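Local coordinates for putative nisin-resistance protein (Streptococcus agalactiae 515, PDB 4Y68) that probably cleaves the lantibiotic nisin as a peptidase of family S41 and thereby confers resistance to it, at residues A[180-186]-A[272-278]; A[164-169]-A[229-233]; A[32-36]-A[74-78]. All coordinates share one frame; numbering follows the deposited sequence.

Overall arrangement
Interactions 1 and 2 meet inside the peptidase part of the chain, with centres 14 Å apart. F182 of the strand pair in interaction 1 is the bridge: its CE1 packs 3.6 Å from M165 CE, and its CZ lies 3.6 Å from M232 CG, both methionines of the helix pair in interaction 2. Interaction 3 stands apart among the N-terminal helices, about 31 Å centre to centre from interaction 2 and without touching either of the others. Bound MES molecules, probably from the crystallisation liquor, lie about 6 Å from the side chain of N164 in interaction 2 and about 3 Å from that of S32 in interaction 3.

Interaction 1: residues A[180-186]-A[272-278]; sequences TLFHYTD and TGIVSDR
R278 reaches back from beyond the end of its strand to bind the backbone of T180, extending the contact past the regular part of an antiparallel β ladder. Strands 180-185 and 272-276 form this ladder within the antiparallel sheet of the S41 peptidase region. H183 faces S276 and T185 faces I274 as hydrogen-bonded pairs, with Y184 and V275 as the non-hydrogen-bonded pair between them. H183 N gives S276 O a nearly straight bond of 2.9 Å (171° at the hydrogen), and S276 N returns a bond to H183 O. T185 and I274 likewise exchange two backbone bonds.

Toward the T180 end the regular pairing stops. Here L181 and F182 both face I194 on the other neighbouring strand, a classic β bulge. A water fills in, donating to L181 O at 2.7 Å and accepting from R278 N at 2.8 Å. A long, flexible arginine suits this irregular end because it can serve several carbonyls at once: while NH1 takes T180 O, NH2 binds S236 O and K238 O.

The face bearing H183, T185, I274 and S276 is partly exposed and mixed in character. S276 OG, lodged between its backbone N and carbonyl carbon (chi1 54°), lies 3.5 Å from H183 CB, and a second water joins it to T185 OG1. The imidazole presents its edge to D277 O, and its ND1 is hydrogen-bonded to T193 OG1. The face bearing Y184 and V275 is more apolar: Y184 CB meets V275 CG2 at 4.3 Å, and branched valine fits this extended, buried backbone. R278 NH1 donates to T180 O at 2.9 Å, the oxygen lying close to the guanidinium plane and NH1 in turn lying in the carbonyl plane of T180.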
ATOM      1  N   THR A 180      11.206 -11.587   6.767  1.00 22.01           N
ATOM      2  CA  THR A 180      10.023 -10.862   7.168  1.00 26.33           C
ATOM      3  C   THR A 180      10.115  -9.381   6.794  1.00 22.90           C
ATOM      4  O   THR A 180      11.111  -8.734   7.041  1.00 22.14           O
ATOM      5  CB  THR A 180       9.800 -11.012   8.680  1.00 27.71           C
ATOM      6  OG1 THR A 180       9.320 -12.338   8.958  1.00 25.03           O
ATOM      7  CG2 THR A 180       8.803  -9.994   9.175  1.00 22.54           C
ATOM      8  N   LEU A 181       9.071  -8.870   6.161  1.00 23.21           N
ATOM      9  CA  LEU A 181       8.988  -7.450   5.846  1.00 19.42           C
ATOM     10  C   LEU A 181       8.152  -6.694   6.884  1.00 20.25           C
ATOM     11  O   LEU A 181       8.604  -5.679   7.417  1.00 20.16           O
ATOM     12  CB  LEU A 181       8.418  -7.261   4.441  1.00 19.75           C
ATOM     13  CG  LEU A 181       9.421  -7.221   3.281  1.00 26.82           C
ATOM     14  CD1 LEU A 181      10.816  -7.700   3.647  1.00 19.79           C
ATOM     15  CD2 LEU A 181       8.884  -7.963   2.078  1.00 24.74           C
ATOM     16  N   PHE A 182       6.933  -7.166   7.140  1.00 17.14           N
ATOM     17  CA  PHE A 182       6.120  -6.682   8.259  1.00 20.93           C
ATOM     18  C   PHE A 182       5.119  -7.785   8.627  1.00 22.93           C
ATOM     19  O   PHE A 182       5.001  -8.763   7.903  1.00 22.95           O
ATOM     20  CB  PHE A 182       5.400  -5.352   7.923  1.00 18.18           C
ATOM     21  CG  PHE A 182       4.517  -5.428   6.704  1.00 21.28           C
ATOM     22  CD1 PHE A 182       5.021  -5.146   5.445  1.00 18.54           C
ATOM     23  CD2 PHE A 182       3.195  -5.800   6.812  1.00 20.88           C
ATOM     24  CE1 PHE A 182       4.216  -5.230   4.319  1.00 22.60           C
ATOM     25  CE2 PHE A 182       2.384  -5.877   5.687  1.00 22.20           C
ATOM     26  CZ  PHE A 182       2.890  -5.598   4.446  1.00 21.97           C
ATOM     27  N   HIS A 183       4.426  -7.639   9.759  1.00 24.96           N
ATOM     28  CA  HIS A 183       3.343  -8.574  10.148  1.00 23.38           C
ATOM     29  C   HIS A 183       1.964  -7.920  10.078  1.00 22.55           C
ATOM     30  O   HIS A 183       1.839  -6.698  10.081  1.00 23.68           O
ATOM     31  CB  HIS A 183       3.543  -9.094  11.572  1.00 23.95           C
ATOM     32  CG  HIS A 183       4.939  -9.523  11.868  1.00 25.12           C
ATOM     33  ND1 HIS A 183       5.415 -10.778  11.558  1.00 29.50           N
ATOM     34  CD2 HIS A 183       5.958  -8.872  12.474  1.00 27.04           C
ATOM     35  CE1 HIS A 183       6.671 -10.878  11.949  1.00 30.13           C
ATOM     36  NE2 HIS A 183       7.025  -9.734  12.509  1.00 30.21           N
ATOM     37  N   TYR A 184       0.916  -8.731  10.044  1.00 24.90           N
ATOM     38  CA  TYR A 184      -0.417  -8.168  10.152  1.00 23.45           C
ATOM     39  C   TYR A 184      -1.358  -9.185  10.802  1.00 25.03           C
ATOM     40  O   TYR A 184      -1.220 -10.395  10.613  1.00 27.54           O
ATOM     41  CB  TYR A 184      -0.928  -7.697   8.774  1.00 21.51           C
ATOM     42  CG  TYR A 184      -1.081  -8.784   7.742  1.00 22.81           C
ATOM     43  CD1 TYR A 184       0.036  -9.383   7.154  1.00 28.85           C
ATOM     44  CD2 TYR A 184      -2.341  -9.210   7.342  1.00 27.92           C
ATOM     45  CE1 TYR A 184      -0.109 -10.394   6.192  1.00 28.25           C
ATOM     46  CE2 TYR A 184      -2.498 -10.208   6.395  1.00 31.91           C
ATOM     47  CZ  TYR A 184      -1.382 -10.802   5.825  1.00 29.07           C
ATOM     48  OH  TYR A 184      -1.554 -11.786   4.884  1.00 33.22           O
ATOM     49  N   THR A 185      -2.300  -8.684  11.592  1.00 23.80           N
ATOM     50  CA  THR A 185      -3.239  -9.538  12.324  1.00 25.92           C
ATOM     51  C   THR A 185      -4.685  -9.192  11.992  1.00 22.55           C
ATOM     52  O   THR A 185      -5.030  -8.016  11.984  1.00 22.67           O
ATOM     53  CB  THR A 185      -3.022  -9.387  13.847  1.00 26.51           C
ATOM     54  OG1 THR A 185      -1.652  -9.654  14.151  1.00 26.17           O
ATOM     55  CG2 THR A 185      -3.960 -10.324  14.653  1.00 26.14           C
ATOM     56  N   ASP A 186      -5.534 -10.191  11.736  1.00 23.19           N
ATOM     57  CA  ASP A 186      -6.928  -9.893  11.371  1.00 24.37           C
ATOM     58  C   ASP A 186      -7.863  -9.816  12.586  1.00 24.67           C
ATOM     59  O   ASP A 186      -7.428  -9.968  13.721  1.00 25.65           O
ATOM     60  CB  ASP A 186      -7.470 -10.911  10.351  1.00 23.84           C
ATOM     61  CG  ASP A 186      -7.645 -12.323  10.909  1.00 27.28           C
ATOM     62  OD1 ASP A 186      -7.645 -12.559  12.140  1.00 27.96           O
ATOM     63  OD2 ASP A 186      -7.815 -13.226  10.064  1.00 33.03           O
ATOM     64  N   THR A 272      -8.506  -5.150   6.822  1.00 20.93           N
ATOM     65  CA  THR A 272      -8.649  -6.457   7.455  1.00 22.34           C
ATOM     66  C   THR A 272      -7.517  -6.773   8.421  1.00 21.99           C
ATOM     67  O   THR A 272      -7.578  -7.743   9.150  1.00 23.92           O
ATOM     68  CB  THR A 272      -8.712  -7.562   6.399  1.00 21.14           C
ATOM     69  OG1 THR A 272      -7.500  -7.535   5.635  1.00 24.81           O
ATOM     70  CG2 THR A 272      -9.884  -7.320   5.463  1.00 19.98           C
ATOM     71  N   GLY A 273      -6.489  -5.937   8.427  1.00 19.01           N
ATOM     72  CA  GLY A 273      -5.301  -6.223   9.206  1.00 22.97           C
ATOM     73  C   GLY A 273      -4.656  -5.018   9.879  1.00 24.01           C
ATOM     74  O   GLY A 273      -4.447  -3.966   9.267  1.00 20.96           O
ATOM     75  N   ILE A 274      -4.393  -5.179  11.168  1.00 20.59           N
ATOM     76  CA  ILE A 274      -3.546  -4.277  11.929  1.00 23.22           C
ATOM     77  C   ILE A 274      -2.128  -4.685  11.636  1.00 21.95           C
ATOM     78  O   ILE A 274      -1.895  -5.835  11.264  1.00 26.45           O
ATOM     79  CB  ILE A 274      -3.843  -4.361  13.442  1.00 26.03           C
ATOM     80  CG1 ILE A 274      -4.986  -3.423  13.778  1.00 26.79           C
ATOM     81  CG2 ILE A 274      -2.639  -3.961  14.267  1.00 35.02           C
ATOM     82  CD1 ILE A 274      -6.241  -3.861  13.209  1.00 32.60           C
ATOM     83  N   VAL A 275      -1.180  -3.771  11.808  1.00 23.98           N
ATOM     84  CA  VAL A 275       0.175  -3.973  11.301  1.00 20.83           C
ATOM     85  C   VAL A 275       1.249  -3.823  12.394  1.00 22.77           C
ATOM     86  O   VAL A 275       1.122  -3.003  13.309  1.00 20.62           O
ATOM     87  CB  VAL A 275       0.452  -2.981  10.141  1.00 22.01           C
ATOM     88  CG1 VAL A 275       1.929  -2.797   9.913  1.00 25.18           C
ATOM     89  CG2 VAL A 275      -0.224  -3.459   8.842  1.00 25.27           C
ATOM     90  N   SER A 276       2.315  -4.613  12.310  1.00 21.05           N
ATOM     91  CA  SER A 276       3.483  -4.337  13.145  1.00 19.75           C
ATOM     92  C   SER A 276       4.755  -4.525  12.345  1.00 17.92           C
ATOM     93  O   SER A 276       4.797  -5.348  11.455  1.00 20.71           O
ATOM     94  CB  SER A 276       3.483  -5.227  14.385  1.00 21.78           C
ATOM     95  OG  SER A 276       3.373  -6.568  13.987  1.00 27.75           O
ATOM     96  N   ASP A 277       5.783  -3.748  12.650  1.00 21.80           N
ATOM     97  CA  ASP A 277       7.048  -3.846  11.939  1.00 23.29           C
ATOM     98  C   ASP A 277       7.940  -4.922  12.585  1.00 25.52           C
ATOM     99  O   ASP A 277       7.527  -5.565  13.562  1.00 27.43           O
ATOM    100  CB  ASP A 277       7.751  -2.472  11.874  1.00 21.39           C
ATOM    101  CG  ASP A 277       8.092  -1.904  13.245  1.00 25.67           C
ATOM    102  OD1 ASP A 277       8.341  -2.667  14.193  1.00 24.46           O
ATOM    103  OD2 ASP A 277       8.114  -0.666  13.376  1.00 31.75           O
ATOM    104  N   ARG A 278       9.126  -5.141  12.014  1.00 24.24           N
ATOM    105  CA  ARG A 278      10.070  -6.163  12.501  1.00 27.00           C
ATOM    106  C   ARG A 278      10.446  -5.942  13.970  1.00 32.47           C
ATOM    107  O   ARG A 278      10.770  -6.886  14.682  1.00 30.06           O
ATOM    108  CB  ARG A 278      11.358  -6.186  11.645  1.00 24.73           C
ATOM    109  CG  ARG A 278      11.302  -7.136  10.454  1.00 32.36           C
ATOM    110  CD  ARG A 278      12.646  -7.204   9.668  1.00 31.28           C
ATOM    111  NE  ARG A 278      13.007  -5.861   9.275  1.00 23.90           N
ATOM    112  CZ  ARG A 278      12.819  -5.348   8.066  1.00 24.18           C
ATOM    113  NH1 ARG A 278      12.340  -6.089   7.066  1.00 19.75           N
ATOM    114  NH2 ARG A 278      13.144  -4.075   7.857  1.00 27.05           N
TER
HETATM  115  O   HOH W   1       9.443  -4.107   9.457  1.00 21.88           O
HETATM  116  O   HOH W   2       0.550  -7.341  13.591  1.00 13.76           O

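Interaction 2: residues A[164-169]-A[229-233]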
ATOM      1  N   ASN A 164      -0.152  -0.556  -5.960  1.00 21.65           N
ATOM      2  CA  ASN A 164       0.277  -1.949  -6.018  1.00 20.49           C
ATOM      3  C   ASN A 164       1.601  -2.173  -5.293  1.00 20.85           C
ATOM      4  O   ASN A 164       2.633  -1.711  -5.751  1.00 22.93           O
ATOM      5  CB  ASN A 164       0.381  -2.363  -7.494  1.00 20.76           C
ATOM      6  CG  ASN A 164       0.477  -3.859  -7.694  1.00 21.56           C
ATOM      7  OD1 ASN A 164       0.846  -4.599  -6.792  1.00 22.68           O
ATOM      8  ND2 ASN A 164       0.164  -4.310  -8.912  1.00 25.05           N
ATOM      9  N   MET A 165       1.564  -2.855  -4.150  1.00 18.85           N
ATOM     10  CA  MET A 165       2.778  -3.189  -3.387  1.00 21.99           C
ATOM     11  C   MET A 165       3.855  -3.935  -4.204  1.00 21.28           C
ATOM     12  O   MET A 165       5.047  -3.721  -4.012  1.00 23.27           O
ATOM     13  CB  MET A 165       2.420  -4.047  -2.174  1.00 23.28           C
ATOM     14  CG  MET A 165       1.898  -3.251  -0.998  1.00 27.04           C
ATOM     15  SD  MET A 165       3.184  -2.794   0.141  1.00 26.31           S
ATOM     16  CE  MET A 165       3.564  -4.345   0.889  1.00 24.18           C
ATOM     17  N   ILE A 166       3.418  -4.777  -5.125  1.00 19.96           N
ATOM     18  CA  ILE A 166       4.299  -5.719  -5.824  1.00 26.39           C
ATOM     19  C   ILE A 166       5.483  -5.079  -6.592  1.00 24.71           C
ATOM     20  O   ILE A 166       6.628  -5.495  -6.418  1.00 25.41           O
ATOM     21  CB  ILE A 166       3.460  -6.587  -6.786  1.00 22.79           C
ATOM     22  CG1 ILE A 166       2.617  -7.573  -5.976  1.00 26.94           C
ATOM     23  CG2 ILE A 166       4.347  -7.346  -7.742  1.00 29.40           C
ATOM     24  CD1 ILE A 166       1.701  -8.451  -6.838  1.00 26.77           C
ATOM     25  N   PRO A 167       5.217  -4.071  -7.437  1.00 23.34           N
ATOM     26  CA  PRO A 167       6.321  -3.377  -8.117  1.00 22.42           C
ATOM     27  C   PRO A 167       7.177  -2.505  -7.184  1.00 26.51           C
ATOM     28  O   PRO A 167       8.373  -2.276  -7.448  1.00 21.67           O
ATOM     29  CB  PRO A 167       5.597  -2.509  -9.154  1.00 27.08           C
ATOM     30  CG  PRO A 167       4.157  -2.447  -8.693  1.00 23.26           C
ATOM     31  CD  PRO A 167       3.906  -3.739  -8.020  1.00 19.99           C
ATOM     32  N   MET A 168       6.575  -2.010  -6.103  1.00 25.08           N
ATOM     33  CA  MET A 168       7.312  -1.200  -5.130  1.00 27.45           C
ATOM     34  C   MET A 168       8.302  -2.040  -4.346  1.00 24.90           C
ATOM     35  O   MET A 168       9.502  -1.739  -4.302  1.00 28.62           O
ATOM     36  CB  MET A 168       6.354  -0.494  -4.158  1.00 23.84           C
ATOM     37  CG  MET A 168       5.548   0.576  -4.812  1.00 26.25           C
ATOM     38  SD  MET A 168       4.642   1.593  -3.646  1.00 24.82           S
ATOM     39  CE  MET A 168       3.384   2.126  -4.798  1.00 18.21           C
ATOM     40  N   ILE A 169       7.805  -3.093  -3.712  1.00 25.78           N
ATOM     41  CA  ILE A 169       8.692  -3.942  -2.944  1.00 24.47           C
ATOM     42  C   ILE A 169       9.630  -4.651  -3.901  1.00 23.54           C
ATOM     43  O   ILE A 169      10.826  -4.721  -3.656  1.00 28.40           O
ATOM     44  CB  ILE A 169       7.936  -4.987  -2.100  1.00 22.17           C
ATOM     45  CG1 ILE A 169       7.134  -4.313  -0.985  1.00 21.40           C
ATOM     46  CG2 ILE A 169       8.938  -5.964  -1.489  1.00 20.44           C
ATOM     47  CD1 ILE A 169       7.970  -3.531  -0.005  1.00 22.28           C
ATOM     48  N   SER A 229       0.396   1.578   0.745  1.00 21.95           N
ATOM     49  CA  SER A 229       1.456   0.704   0.232  1.00 17.91           C
ATOM     50  C   SER A 229       2.833   1.325   0.454  1.00 20.62           C
ATOM     51  O   SER A 229       3.819   0.631   0.736  1.00 24.56           O
ATOM     52  CB  SER A 229       1.260   0.433  -1.260  1.00 20.98           C
ATOM     53  OG  SER A 229       0.283  -0.561  -1.513  1.00 16.75           O
ATOM     54  N   ALA A 230       2.888   2.641   0.294  1.00 19.43           N
ATOM     55  CA  ALA A 230       4.112   3.393   0.472  1.00 19.06           C
ATOM     56  C   ALA A 230       4.528   3.349   1.928  1.00 18.46           C
ATOM     57  O   ALA A 230       5.710   3.253   2.233  1.00 18.14           O
ATOM     58  CB  ALA A 230       3.926   4.846   0.003  1.00 17.48           C
ATOM     59  N   GLU A 231       3.552   3.436   2.834  1.00 17.99           N
ATOM     60  CA  GLU A 231       3.868   3.335   4.253  1.00 18.80           C
ATOM     61  C   GLU A 231       4.356   1.913   4.602  1.00 19.63           C
ATOM     62  O   GLU A 231       5.317   1.762   5.336  1.00 16.49           O
ATOM     63  CB  GLU A 231       2.668   3.710   5.098  1.00 21.17           C
ATOM     64  CG  GLU A 231       2.403   5.184   5.126  1.00 18.40           C
ATOM     65  CD  GLU A 231       1.161   5.506   5.886  1.00 18.95           C
ATOM     66  OE1 GLU A 231       0.056   5.146   5.398  1.00 22.15           O
ATOM     67  OE2 GLU A 231       1.292   6.083   6.983  1.00 21.12           O
ATOM     68  N   MET A 232       3.716   0.886   4.041  1.00 20.18           N
ATOM     69  CA  MET A 232       4.141  -0.492   4.303  1.00 19.86           C
ATOM     70  C   MET A 232       5.474  -0.816   3.625  1.00 23.65           C
ATOM     71  O   MET A 232       6.214  -1.679   4.100  1.00 23.15           O
ATOM     72  CB  MET A 232       3.077  -1.501   3.859  1.00 17.52           C
ATOM     73  CG  MET A 232       2.299  -2.087   5.058  1.00 25.66           C
ATOM     74  SD  MET A 232       1.382  -0.782   5.909  1.00 23.17           S
ATOM     75  CE  MET A 232       0.140  -0.554   4.626  1.00 19.76           C
ATOM     76  N   THR A 233       5.764  -0.140   2.515  1.00 19.76           N
ATOM     77  CA  THR A 233       7.091  -0.185   1.931  1.00 19.41           C
ATOM     78  C   THR A 233       8.091   0.470   2.872  1.00 22.33           C
ATOM     79  O   THR A 233       9.180  -0.063   3.083  1.00 22.65           O
ATOM     80  CB  THR A 233       7.151   0.507   0.559  1.00 17.65           C
ATOM     81  OG1 THR A 233       6.345  -0.232  -0.349  1.00 20.48           O
ATOM     82  CG2 THR A 233       8.592   0.528   0.031  1.00 18.95           C
TER
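M165 and S229 touch at the start of the helical segments 165-169 and 229-233, whose directions differ by 34°. Their helices follow strands 152-156 and 218-222, parallel neighbours in the mixed sheet of the S41 region, and F182 of strand 180-185 packs on M165 and M232. No hydrogen bond passes between the segments, so van der Waals contact joins them. The closest approach is S229 OG to M165 CG at 3.2 Å. From there the methionine bends twice (chi2 -93°, chi3 -72°), laying M165 SD 3.9 Å from M232 CB and 3.5 Å from S229 O; the two methionine side chains cross at about a right angle. An unbranched, pliant thioether suits this place, since it can follow the uneven surface of the facing helix. One turn further on, I169 CD1 reaches T233 OG1 at 3.7 Å as the two side chains slide past each other. M168 CB also lies against T233 OG1, crossing it at about a right angle.

Polar bonds surround this apolar contact. T233 OG1 donates to S229 O at 2.9 Å, and T233 N reaches that carbonyl from the opposite face, so a buried hydroxyl is spent inside its own helix. S229 OG pairs with G163 O, just ahead of N164. N164 is the N-cap of helix 165-171: its OD1 accepts from I166 N at 3.1 Å, while its ND2 donates to K128 O.

With their hydroxyls thus provided for, S229 and T233 can lie against sulfur and methyl groups. Fit of shape therefore joins the two segments, while the S229-G163 bond adds a polar tie beside them.

Interaction 3: residues A[32-36]-A[74-78]; sequences SERYG and ESRNI
Y35 and S75 stand at the centre of the meeting between the helical segments 32-36 and 74-78, and the tyrosine can be followed outward atom by atom. Its CB points toward the second helix, and CG stands anti to the backbone N (chi1 180°), which carries the ring across to S75 and R76. Of the ring carbons, CD2 lies 4.1 Å from S75 CB and CE2 3.9 Å from R76 CG. CZ has R76 NH1 at 3.6 Å. At the tip, Y35 OH accepts from R76 NH1 at 2.8 Å; the oxygen lies near the guanidinium plane, although the bond is bent (135° at the hydrogen) and the ring and guanidinium planes are 67° apart. Tyrosine suits this place because its ring packs against carbon while its hydroxyl takes the arginine.

A second bond joins the helices through the backbone: S75 OG donates to S32 O, modelled at a doubtfully short 2.5 Å, and S75 OG is also hydrogen-bonded to S69 OG. G36 N reaches S32 O from the opposite face of its carbonyl. Serine and glycine let the helices come close, with the CA atoms of G36 and S75 5.1 Å apart.

D264 binds both Y35 OH and R76 NH1, forming a salt bridge with the arginine. The contact is typical of close helix-helix packing in an N-terminal helical bundle, here tied by that aspartate to the turn between strands 256-261 and 267-276.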
ATOM      1  N   SER A  32     -30.207  -4.233  -7.167  1.00 28.05           N
ATOM      2  CA  SER A  32     -29.497  -3.209  -6.427  1.00 28.75           C
ATOM      3  C   SER A  32     -29.478  -3.474  -4.921  1.00 27.06           C
ATOM      4  O   SER A  32     -28.468  -3.213  -4.266  1.00 25.55           O
ATOM      5  CB  SER A  32     -30.107  -1.855  -6.721  1.00 30.01           C
ATOM      6  OG  SER A  32     -30.007  -1.611  -8.108  1.00 30.64           O
ATOM      7  N   GLU A  33     -30.564  -4.012  -4.371  1.00 27.51           N
ATOM      8  CA  GLU A  33     -30.553  -4.401  -2.961  1.00 29.00           C
ATOM      9  C   GLU A  33     -29.540  -5.505  -2.658  1.00 26.00           C
ATOM     10  O   GLU A  33     -28.740  -5.365  -1.733  1.00 26.80           O
ATOM     11  CB  GLU A  33     -31.928  -4.860  -2.496  1.00 26.31           C
ATOM     12  CG  GLU A  33     -31.940  -5.289  -1.026  1.00 27.81           C
ATOM     13  CD  GLU A  33     -33.326  -5.684  -0.516  1.00 34.09           C
ATOM     14  OE1 GLU A  33     -34.273  -5.702  -1.328  1.00 35.24           O
ATOM     15  OE2 GLU A  33     -33.466  -5.992   0.696  1.00 34.92           O
ATOM     16  N   ARG A  34     -29.614  -6.609  -3.392  1.00 24.01           N
ATOM     17  CA  ARG A  34     -28.635  -7.707  -3.290  1.00 29.22           C
ATOM     18  C   ARG A  34     -27.199  -7.182  -3.336  1.00 26.53           C
ATOM     19  O   ARG A  34     -26.368  -7.525  -2.504  1.00 23.06           O
ATOM     20  CB  ARG A  34     -28.827  -8.711  -4.444  1.00 33.27           C
ATOM     21  CG  ARG A  34     -28.892 -10.192  -4.074  1.00 39.98           C
ATOM     22  CD  ARG A  34     -27.563 -10.776  -3.696  1.00 37.15           C
ATOM     23  NE  ARG A  34     -27.401 -10.806  -2.244  1.00 48.69           N
ATOM     24  CZ  ARG A  34     -26.531 -11.576  -1.580  1.00 49.96           C
ATOM     25  NH1 ARG A  34     -25.721 -12.413  -2.223  1.00 49.16           N
ATOM     26  NH2 ARG A  34     -26.474 -11.510  -0.251  1.00 45.22           N
ATOM     27  N   TYR A  35     -26.929  -6.360  -4.348  1.00 25.58           N
ATOM     28  CA  TYR A  35     -25.607  -5.804  -4.579  1.00 24.93           C
ATOM     29  C   TYR A  35     -25.124  -5.099  -3.314  1.00 26.50           C
ATOM     30  O   TYR A  35     -23.975  -5.262  -2.911  1.00 23.70           O
ATOM     31  CB  TYR A  35     -25.655  -4.869  -5.784  1.00 24.28           C
ATOM     32  CG  TYR A  35     -24.370  -4.177  -6.189  1.00 23.56           C
ATOM     33  CD1 TYR A  35     -23.657  -4.592  -7.311  1.00 27.96           C
ATOM     34  CD2 TYR A  35     -23.895  -3.072  -5.485  1.00 26.72           C
ATOM     35  CE1 TYR A  35     -22.488  -3.946  -7.704  1.00 26.09           C
ATOM     36  CE2 TYR A  35     -22.726  -2.422  -5.860  1.00 22.80           C
ATOM     37  CZ  TYR A  35     -22.026  -2.862  -6.978  1.00 26.86           C
ATOM     38  OH  TYR A  35     -20.876  -2.203  -7.382  1.00 26.01           O
ATOM     39  N   GLY A  36     -26.025  -4.362  -2.661  1.00 26.92           N
ATOM     40  CA  GLY A  36     -25.685  -3.684  -1.427  1.00 23.47           C
ATOM     41  C   GLY A  36     -25.462  -4.644  -0.273  1.00 22.54           C
ATOM     42  O   GLY A  36     -24.590  -4.423   0.571  1.00 21.18           O
ATOM     43  N   GLU A  74     -26.417   3.795  -6.356  1.00 29.45           N
ATOM     44  CA  GLU A  74     -27.202   4.214  -5.203  1.00 27.95           C
ATOM     45  C   GLU A  74     -26.885   3.312  -4.025  1.00 26.63           C
ATOM     46  O   GLU A  74     -26.689   3.780  -2.902  1.00 28.28           O
ATOM     47  CB  GLU A  74     -28.714   4.188  -5.523  1.00 27.69           C
ATOM     48  CG  GLU A  74     -29.558   4.945  -4.503  1.00 33.11           C
ATOM     49  CD  GLU A  74     -31.082   4.683  -4.588  1.00 38.72           C
ATOM     50  OE1 GLU A  74     -31.617   4.313  -5.654  1.00 34.77           O
ATOM     51  OE2 GLU A  74     -31.754   4.876  -3.554  1.00 42.48           O
ATOM     52  N   SER A  75     -26.817   2.010  -4.284  1.00 26.20           N
ATOM     53  CA  SER A  75     -26.439   1.070  -3.238  1.00 22.34           C
ATOM     54  C   SER A  75     -25.073   1.365  -2.635  1.00 23.94           C
ATOM     55  O   SER A  75     -24.911   1.238  -1.420  1.00 24.23           O
ATOM     56  CB  SER A  75     -26.456  -0.353  -3.769  1.00 23.58           C
ATOM     57  OG  SER A  75     -27.772  -0.811  -3.920  1.00 20.47           O
ATOM     58  N   ARG A  76     -24.100   1.767  -3.459  1.00 22.88           N
ATOM     59  CA  ARG A  76     -22.773   2.092  -2.939  1.00 24.14           C
ATOM     60  C   ARG A  76     -22.877   3.318  -2.043  1.00 23.91           C
ATOM     61  O   ARG A  76     -22.232   3.377  -0.997  1.00 25.51           O
ATOM     62  CB  ARG A  76     -21.739   2.335  -4.066  1.00 24.42           C
ATOM     63  CG  ARG A  76     -21.370   1.077  -4.905  1.00 24.91           C
ATOM     64  CD  ARG A  76     -20.142   1.283  -5.835  1.00 22.60           C
ATOM     65  NE  ARG A  76     -20.435   2.132  -6.998  1.00 28.11           N
ATOM     66  CZ  ARG A  76     -21.026   1.707  -8.118  1.00 28.30           C
ATOM     67  NH1 ARG A  76     -21.386   0.433  -8.245  1.00 24.85           N
ATOM     68  NH2 ARG A  76     -21.246   2.553  -9.122  1.00 29.15           N
ATOM     69  N   ASN A  77     -23.694   4.296  -2.442  1.00 25.39           N
ATOM     70  CA  ASN A  77     -23.910   5.476  -1.593  1.00 30.20           C
ATOM     71  C   ASN A  77     -24.539   5.084  -0.261  1.00 22.46           C
ATOM     72  O   ASN A  77     -24.152   5.581   0.781  1.00 25.93           O
ATOM     73  CB  ASN A  77     -24.810   6.517  -2.275  1.00 30.57           C
ATOM     74  CG  ASN A  77     -24.255   7.006  -3.604  1.00 40.10           C
ATOM     75  OD1 ASN A  77     -23.078   6.802  -3.927  1.00 45.73           O
ATOM     76  ND2 ASN A  77     -25.111   7.663  -4.389  1.00 43.57           N
ATOM     77  N   ILE A  78     -25.516   4.188  -0.311  1.00 21.77           N
ATOM     78  CA  ILE A  78     -26.196   3.731   0.898  1.00 22.00           C
ATOM     79  C   ILE A  78     -25.283   2.959   1.872  1.00 25.31           C
ATOM     80  O   ILE A  78     -25.421   3.111   3.081  1.00 24.17           O
ATOM     81  CB  ILE A  78     -27.424   2.861   0.532  1.00 24.45           C
ATOM     82  CG1 ILE A  78     -28.563   3.756   0.035  1.00 27.78           C
ATOM     83  CG2 ILE A  78     -27.898   2.059   1.732  1.00 24.09           C
ATOM     84  CD1 ILE A  78     -29.628   3.022  -0.753  1.00 30.40           C
TER